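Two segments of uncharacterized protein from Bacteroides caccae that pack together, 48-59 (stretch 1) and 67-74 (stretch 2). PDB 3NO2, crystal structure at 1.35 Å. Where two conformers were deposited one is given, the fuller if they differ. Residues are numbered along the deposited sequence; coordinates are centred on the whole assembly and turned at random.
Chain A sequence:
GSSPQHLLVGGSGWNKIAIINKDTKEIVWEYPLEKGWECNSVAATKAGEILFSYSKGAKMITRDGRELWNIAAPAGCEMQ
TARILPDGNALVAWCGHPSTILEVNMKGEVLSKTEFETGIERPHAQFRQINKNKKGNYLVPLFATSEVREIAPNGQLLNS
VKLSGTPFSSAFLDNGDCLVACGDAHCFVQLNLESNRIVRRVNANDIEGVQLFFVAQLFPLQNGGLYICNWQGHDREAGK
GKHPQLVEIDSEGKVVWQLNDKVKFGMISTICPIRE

Stretch 1 48-59: GEILFSYSKGAK
Stretch 2, residues 67-74: ELWNIAAP

Stretch 1 is a hairpin: strand 50-53 turns back through Tyr54, Ser55 and Lys56 into strand 57-59. Phe52 and Lys59 exchange backbone hydrogen bonds, N to O at 3.0 Å each way, and Tyr54 N donates to Gly57 O at 2.8 Å. Ser55 makes the reversal with a positive phi (79/-54), followed by Lys56 at -77/-5.

Strand 67-72 lies along the second arm, 57-59, with axes 4.7 Å apart at closest and an angle of 169°, hence antiparallel. The register pairs Gly57 with Ala72 (CA to CA 4.0 Å), Ala58 with Ile71 (5.5 Å) and Lys59 with Asn70 (4.2 Å). The wide central pair is the hydrogen-bonded one: Ala58 N donates to Ile71 O at 2.9 Å (157°), and Ile71 N to Ala58 O at 2.8 Å (175°). Ala73 N extends the ladder to Lys56 O at 2.9 Å (156°). Gly57, nearly fully extended at 169/-172, brings its CA to 3.0 Å from Ile71 O; an ideal CB there would sit 2.6 Å from that same oxygen, so the close approach depends on the absence of a side chain.

Side chains alternate across the sheet. Ala58 and Ile71 (chi1 m, chi2 t) share one face; Lys59, Asn70 and Ala72 lie on the other. Lys59, with phi/psi -146/157, takes chi1 p, chi2 t, chi3 p, chi4 t. This path carries its NZ to Glu67 OE1 at 2.8 Å, a hydrogen-bonded salt bridge, while its CB stays 3.2 Å from Trp69 O. Glu67 reaches it with chi1 and chi2 both t and chi3 at -50°: its CB points sideways, but the extended chain brings the carboxylate nearer.

Asn70 has chi1 t, and the end of its side chain approaches the hairpin. Tyr54, at chi1 61° (p) and chi2 91°, starts sideways, and its end too comes nearer, so that the Asn70 amide lies at its ring edge, close to the ring plane.

Trp69 leaves the backbone sideways, and chi1 p with chi2 -101° brings the end of its indole nearer stretch 1. Leu51, chi1 t and chi2 p, meets it with CD1 3.7 Å from Trp69 CH2, an apolar contact oblique to the ring. Further along, Glu49 CG lies 4.1 Å from Leu68 CD1, with Leu68 in m, t. At the turn, Ala73 points toward the hairpin and sets its CB 3.6 Å from Ser55 O. Together the stretches bury 494 Å², both sides summed.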

# COMPACT_ATOMS: atom_id res chain seq x y z
N GLY A 48 18.35 0.09 2.90
CA GLY A 48 18.14 -0.80 1.75
C GLY A 48 17.58 -2.18 2.07
O GLY A 48 17.55 -3.04 1.20
N GLU A 49 17.20 -2.40 3.33
CA GLU A 49 16.53 -3.64 3.71
C GLU A 49 15.08 -3.59 3.23
O GLU A 49 14.54 -2.51 2.97
CB GLU A 49 16.56 -3.87 5.20
CG GLU A 49 18.00 -3.99 5.76
CD GLU A 49 18.27 -3.06 6.93
OE1 GLU A 49 17.67 -1.95 7.10
OE2 GLU A 49 19.14 -3.48 7.73
N ILE A 50 14.48 -4.76 3.10
CA ILE A 50 13.19 -4.92 2.42
C ILE A 50 12.20 -5.55 3.40
O ILE A 50 12.46 -6.61 3.97
CB ILE A 50 13.37 -5.82 1.20
CG1 ILE A 50 14.18 -5.07 0.14
CG2 ILE A 50 12.02 -6.24 0.62
CD1 ILE A 50 14.91 -6.02 -0.79
N LEU A 51 11.06 -4.88 3.61
CA LEU A 51 9.97 -5.35 4.46
C LEU A 51 8.78 -5.67 3.54
O LEU A 51 8.48 -4.89 2.62
CB LEU A 51 9.55 -4.20 5.39
CG LEU A 51 8.29 -4.42 6.23
CD1 LEU A 51 8.43 -5.56 7.26
CD2 LEU A 51 7.88 -3.09 6.91
N PHE A 52 8.11 -6.80 3.76
CA PHE A 52 6.89 -7.07 3.01
C PHE A 52 5.92 -7.87 3.83
O PHE A 52 6.32 -8.70 4.65
CB PHE A 52 7.17 -7.75 1.64
CG PHE A 52 7.76 -9.14 1.70
CD1 PHE A 52 9.12 -9.34 1.88
CD2 PHE A 52 6.95 -10.22 1.57
CE1 PHE A 52 9.62 -10.63 1.91
CE2 PHE A 52 7.45 -11.51 1.60
CZ PHE A 52 8.78 -11.71 1.79
N SER A 53 4.64 -7.69 3.54
CA SER A 53 3.59 -8.56 4.06
C SER A 53 3.23 -9.57 3.00
O SER A 53 3.35 -9.33 1.78
CB SER A 53 2.34 -7.82 4.51
OG SER A 53 1.74 -7.11 3.46
N TYR A 54 2.76 -10.71 3.48
CA TYR A 54 2.45 -11.82 2.59
C TYR A 54 1.22 -12.62 3.00
O TYR A 54 1.04 -13.77 2.57
CB TYR A 54 3.67 -12.69 2.36
CG TYR A 54 4.28 -13.37 3.57
CD1 TYR A 54 3.87 -14.62 3.96
CD2 TYR A 54 5.33 -12.79 4.27
CE1 TYR A 54 4.44 -15.28 5.04
CE2 TYR A 54 5.92 -13.45 5.37
CZ TYR A 54 5.44 -14.68 5.74
OH TYR A 54 6.01 -15.38 6.78
N SER A 55 0.35 -11.98 3.79
CA SER A 55 -0.93 -12.55 4.26
C SER A 55 -0.74 -13.51 5.40
O SER A 55 -1.29 -13.33 6.50
CB SER A 55 -1.79 -13.13 3.12
OG SER A 55 -3.14 -13.26 3.59
N LYS A 56 0.11 -14.51 5.22
CA LYS A 56 0.44 -15.42 6.32
C LYS A 56 1.42 -14.81 7.31
O LYS A 56 1.64 -15.39 8.38
CB LYS A 56 0.99 -16.75 5.76
CG LYS A 56 0.02 -17.50 4.85
CD LYS A 56 -1.31 -17.75 5.49
CE LYS A 56 -2.19 -18.71 4.68
NZ LYS A 56 -2.49 -18.26 3.34
N GLY A 57 1.94 -13.62 7.05
CA GLY A 57 2.90 -12.98 7.97
C GLY A 57 3.50 -11.77 7.31
O GLY A 57 3.05 -11.34 6.24
N ALA A 58 4.51 -11.20 7.95
CA ALA A 58 5.34 -10.12 7.39
C ALA A 58 6.77 -10.41 7.78
O ALA A 58 7.02 -10.97 8.87
CB ALA A 58 4.93 -8.73 7.95
N LYS A 59 7.69 -10.06 6.92
CA LYS A 59 9.09 -10.31 7.21
C LYS A 59 9.98 -9.23 6.65
O LYS A 59 9.59 -8.50 5.72
CB LYS A 59 9.55 -11.66 6.77
CG LYS A 59 9.62 -11.87 5.28
CD LYS A 59 10.22 -13.23 4.91
CE LYS A 59 9.31 -14.40 5.34
NZ LYS A 59 9.97 -15.70 5.14
N GLU A 67 16.99 -13.59 5.67
CA GLU A 67 15.88 -13.20 6.51
C GLU A 67 16.37 -12.64 7.84
O GLU A 67 17.17 -13.28 8.53
CB GLU A 67 14.93 -14.39 6.77
CG GLU A 67 13.73 -14.04 7.68
CD GLU A 67 12.67 -15.10 7.69
OE1 GLU A 67 12.33 -15.47 6.56
OE2 GLU A 67 12.29 -15.56 8.77
N LEU A 68 15.93 -11.45 8.19
CA LEU A 68 16.25 -10.78 9.45
C LEU A 68 15.26 -11.15 10.53
O LEU A 68 15.65 -11.52 11.64
CB LEU A 68 16.31 -9.26 9.25
CG LEU A 68 17.44 -8.81 8.29
CD1 LEU A 68 17.36 -7.31 7.99
CD2 LEU A 68 18.84 -9.16 8.84
N TRP A 69 13.98 -11.07 10.24
CA TRP A 69 12.95 -11.41 11.20
C TRP A 69 11.64 -11.66 10.46
O TRP A 69 11.49 -11.25 9.32
CB TRP A 69 12.75 -10.32 12.26
CG TRP A 69 12.42 -8.93 11.85
CD1 TRP A 69 13.29 -7.90 11.78
CD2 TRP A 69 11.15 -8.39 11.49
NE1 TRP A 69 12.66 -6.77 11.44
CE2 TRP A 69 11.32 -7.02 11.24
CE3 TRP A 69 9.85 -8.94 11.36
CZ2 TRP A 69 10.25 -6.19 10.86
CZ3 TRP A 69 8.80 -8.10 11.00
CH2 TRP A 69 9.03 -6.75 10.72
N ASN A 70 10.72 -12.32 11.15
CA ASN A 70 9.43 -12.72 10.60
C ASN A 70 8.41 -12.70 11.72
O ASN A 70 8.72 -13.10 12.87
CB ASN A 70 9.51 -14.14 10.07
CG ASN A 70 8.25 -14.61 9.44
OD1 ASN A 70 7.83 -14.05 8.42
ND2 ASN A 70 7.58 -15.60 10.04
N ILE A 71 7.21 -12.24 11.41
CA ILE A 71 6.06 -12.35 12.31
C ILE A 71 4.93 -13.04 11.57
O ILE A 71 4.50 -12.57 10.50
CB ILE A 71 5.62 -10.98 12.81
CG1 ILE A 71 6.76 -10.33 13.60
CG2 ILE A 71 4.29 -11.13 13.67
CD1 ILE A 71 6.42 -8.84 14.03
N ALA A 72 4.45 -14.16 12.09
CA ALA A 72 3.32 -14.87 11.52
C ALA A 72 2.00 -14.23 11.91
O ALA A 72 1.82 -13.78 13.07
CB ALA A 72 3.36 -16.34 11.98
N ALA A 73 1.05 -14.17 10.98
CA ALA A 73 -0.34 -13.89 11.33
C ALA A 73 -0.95 -15.12 12.00
O ALA A 73 -0.64 -16.24 11.60
CB ALA A 73 -1.13 -13.53 10.13
N PRO A 74 -1.83 -14.93 12.97
CA PRO A 74 -2.55 -16.08 13.51
C PRO A 74 -3.43 -16.75 12.49
O PRO A 74 -3.75 -16.17 11.47
CB PRO A 74 -3.40 -15.46 14.65
CG PRO A 74 -2.70 -14.20 15.01
CD PRO A 74 -2.14 -13.69 13.70